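Local coordinates for ABC transporter substrate binding protein (Ribose) (Agrobacterium vitis S4, PDB 4WT7), which probably serves as the periplasmic solute-binding component of an ABC transporter for sugars or polyols, and binds D-allitol, at residues N52-E57 with Q281-V286. Numbering follows the deposited sequence.
Sequences NAQIAE and QAIQNV
I283 lies between Q54 and E57, one turn apart on the facing helix, and overlaps the aliphatic parts of both. Its CG1 comes 3.9 Å from Q54 CB and 3.6 Å from Q54 O, while CD1 abuts Q54 CB and CG where the side chains cross at about a right angle. The side chains of E57 and I283 point past one another in opposite senses, with E57 CG 3.7 Å from I283 CB and close to CG2. The two segments, whose axes come within 8.9 Å with their N-to-C directions 37° apart, belong to helices 45-60 and 275-290, which pack side by side on one face of the parallel sheet in the first lobe of this type I periplasmic binding protein fold; Q54 and I283 both rest on V93 of strand 91-95. With chi1 at -171°, E57 CG points opposite its own N, and a turn at chi2 carries the carboxylate past I283 to Q284. There Q284 NE2 donates to E57 OE2 at 3.0 Å, nearly end-on to the C-O bond, but the hydrogen bond is bent (N-H...O 148°) and OE2 lies off the amide plane. The same OE2 forms a salt bridge with R60, which probably favours the ionised carboxylate.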
ATOM      1  N   ASN A  52      13.360   4.957   0.716  1.00 12.90           N
ATOM      2  CA  ASN A  52      14.753   4.997   0.244  1.00 13.40           C
ATOM      3  C   ASN A  52      14.951   5.583  -1.173  1.00 13.10           C
ATOM      4  O   ASN A  52      15.907   6.336  -1.431  1.00 12.88           O
ATOM      5  CB  ASN A  52      15.395   3.602   0.343  1.00 11.59           C
ATOM      6  CG  ASN A  52      15.716   3.238   1.777  1.00 13.45           C
ATOM      7  OD1 ASN A  52      15.679   4.092   2.650  1.00 11.54           O
ATOM      8  ND2 ASN A  52      16.033   1.967   2.026  1.00 14.36           N
ATOM      9  N   ALA A  53      14.044   5.249  -2.079  1.00 12.36           N
ATOM     10  CA  ALA A  53      14.172   5.683  -3.460  1.00 11.97           C
ATOM     11  C   ALA A  53      13.948   7.179  -3.580  1.00 13.00           C
ATOM     12  O   ALA A  53      14.450   7.800  -4.503  1.00 13.43           O
ATOM     13  CB  ALA A  53      13.178   4.939  -4.339  1.00 12.64           C
ATOM     14  N   GLN A  54      13.162   7.761  -2.680  1.00  9.07           N
ATOM     15  CA  GLN A  54      12.993   9.214  -2.693  1.00  9.08           C
ATOM     16  C   GLN A  54      14.312   9.875  -2.250  1.00  9.29           C
ATOM     17  O   GLN A  54      14.810  10.814  -2.872  1.00  9.37           O
ATOM     18  CB  GLN A  54      11.896   9.644  -1.714  1.00  9.00           C
ATOM     19  CG  GLN A  54      10.501   9.492  -2.179  1.00  8.81           C
ATOM     20  CD  GLN A  54       9.513   9.818  -1.074  1.00  8.76           C
ATOM     21  OE1 GLN A  54       9.146  10.974  -0.885  1.00  8.75           O
ATOM     22  NE2 GLN A  54       9.099   8.793  -0.316  1.00  8.74           N
ATOM     23  N   ILE A  55      14.872   9.357  -1.176  0.93 10.58           N
ATOM     24  CA  ILE A  55      16.087   9.912  -0.628  0.93 11.82           C
ATOM     25  C   ILE A  55      17.168   9.823  -1.701  0.93 11.55           C
ATOM     26  O   ILE A  55      17.834  10.807  -2.009  0.93 13.12           O
ATOM     27  CB  ILE A  55      16.473   9.125   0.619  0.93 11.43           C
ATOM     28  CG1 ILE A  55      15.493   9.450   1.751  0.93 12.71           C
ATOM     29  CG2 ILE A  55      17.909   9.391   1.007  0.93 10.82           C
ATOM     30  CD1 ILE A  55      15.661   8.591   3.008  0.93 10.92           C
ATOM     31  N   ALA A  56      17.310   8.633  -2.283  1.00 12.59           N
ATOM     32  CA  ALA A  56      18.278   8.396  -3.344  1.00 13.09           C
ATOM     33  C   ALA A  56      18.086   9.403  -4.460  1.00 11.33           C
ATOM     34  O   ALA A  56      19.049  10.004  -4.923  1.00 14.36           O
ATOM     35  CB  ALA A  56      18.133   6.970  -3.889  1.00 13.27           C
ATOM     36  N   GLU A  57      16.846   9.576  -4.901  1.00 10.99           N
ATOM     37  CA  GLU A  57      16.567  10.407  -6.065  1.00 10.29           C
ATOM     38  C   GLU A  57      16.836  11.882  -5.768  1.00 11.57           C
ATOM     39  O   GLU A  57      17.312  12.616  -6.628  1.00 12.28           O
ATOM     40  CB  GLU A  57      15.134  10.205  -6.548  1.00 10.44           C
ATOM     41  CG  GLU A  57      14.824  10.867  -7.889  1.00 13.14           C
ATOM     42  CD  GLU A  57      15.650  10.337  -9.073  1.00 12.01           C
ATOM     43  OE1 GLU A  57      16.596   9.538  -8.879  1.00 11.90           O
ATOM     44  OE2 GLU A  57      15.346  10.749 -10.206  1.00 11.45           O
ATOM     45  N   GLN A 281       9.278   8.764  -8.936  1.00 15.02           N
ATOM     46  CA  GLN A 281       8.324   9.634  -9.585  1.00 14.28           C
ATOM     47  C   GLN A 281       8.009  10.857  -8.746  1.00 13.18           C
ATOM     48  O   GLN A 281       7.988  11.997  -9.256  1.00 14.41           O
ATOM     49  CB  GLN A 281       7.035   8.900  -9.869  1.00 15.04           C
ATOM     50  CG  GLN A 281       6.271   9.592 -10.964  1.00 17.31           C
ATOM     51  CD  GLN A 281       4.901   9.018 -11.140  1.00 19.48           C
ATOM     52  OE1 GLN A 281       4.569   8.511 -12.215  1.00 19.03           O
ATOM     53  NE2 GLN A 281       4.074   9.108 -10.089  1.00 19.39           N
ATOM     54  N   ALA A 282       7.758  10.630  -7.458  1.00  8.87           N
ATOM     55  CA  ALA A 282       7.412  11.750  -6.579  1.00  8.92           C
ATOM     56  C   ALA A 282       8.500  12.833  -6.685  1.00  9.22           C
ATOM     57  O   ALA A 282       8.194  13.997  -6.899  1.00  9.26           O
ATOM     58  CB  ALA A 282       7.242  11.294  -5.133  1.00  8.98           C
ATOM     59  N   ILE A 283       9.767  12.428  -6.556  1.00 11.28           N
ATOM     60  CA  ILE A 283      10.873  13.378  -6.605  1.00 12.28           C
ATOM     61  C   ILE A 283      11.068  13.994  -8.004  1.00  9.91           C
ATOM     62  O   ILE A 283      11.370  15.195  -8.138  1.00 10.64           O
ATOM     63  CB  ILE A 283      12.180  12.756  -6.115  1.00 11.52           C
ATOM     64  CG1 ILE A 283      11.989  12.140  -4.732  1.00 13.38           C
ATOM     65  CG2 ILE A 283      13.227  13.813  -6.003  1.00 11.19           C
ATOM     66  CD1 ILE A 283      11.263  13.068  -3.737  1.00 11.54           C
ATOM     67  N   GLN A 284      10.900  13.189  -9.042  1.00 13.01           N
ATOM     68  CA  GLN A 284      10.872  13.718 -10.393  1.00 13.86           C
ATOM     69  C   GLN A 284       9.831  14.833 -10.437  1.00 14.35           C
ATOM     70  O   GLN A 284      10.092  15.910 -10.979  1.00 12.94           O
ATOM     71  CB  GLN A 284      10.539  12.637 -11.442  1.00 12.43           C
ATOM     72  CG  GLN A 284      11.722  11.708 -11.828  1.00 12.96           C
ATOM     73  CD  GLN A 284      12.775  12.393 -12.730  1.00 16.33           C
ATOM     74  OE1 GLN A 284      12.468  12.846 -13.839  1.00 16.48           O
ATOM     75  NE2 GLN A 284      14.017  12.462 -12.250  1.00 15.05           N
ATOM     76  N   ASN A 285       8.650  14.575  -9.855  1.00 13.99           N
ATOM     77  CA  ASN A 285       7.571  15.544  -9.934  1.00 12.96           C
ATOM     78  C   ASN A 285       7.853  16.791  -9.088  1.00 14.45           C
ATOM     79  O   ASN A 285       7.440  17.895  -9.447  1.00 13.60           O
ATOM     80  CB  ASN A 285       6.208  14.902  -9.621  1.00 12.61           C
ATOM     81  CG  ASN A 285       5.698  14.059 -10.775  1.00 14.62           C
ATOM     82  OD1 ASN A 285       6.317  14.008 -11.840  1.00 13.53           O
ATOM     83  ND2 ASN A 285       4.580  13.384 -10.576  1.00 14.65           N
ATOM     84  N   VAL A 286       8.575  16.630  -7.982  1.00 12.21           N
ATOM     85  CA  VAL A 286       9.008  17.795  -7.235  1.00 10.64           C
ATOM     86  C   VAL A 286       9.913  18.711  -8.090  1.00 13.12           C
ATOM     87  O   VAL A 286       9.707  19.932  -8.145  1.00 12.59           O
ATOM     88  CB  VAL A 286       9.745  17.423  -5.962  1.00 12.62           C
ATOM     89  CG1 VAL A 286      10.413  18.662  -5.377  1.00 12.21           C
ATOM     90  CG2 VAL A 286       8.790  16.759  -4.956  1.00 12.88           C
TER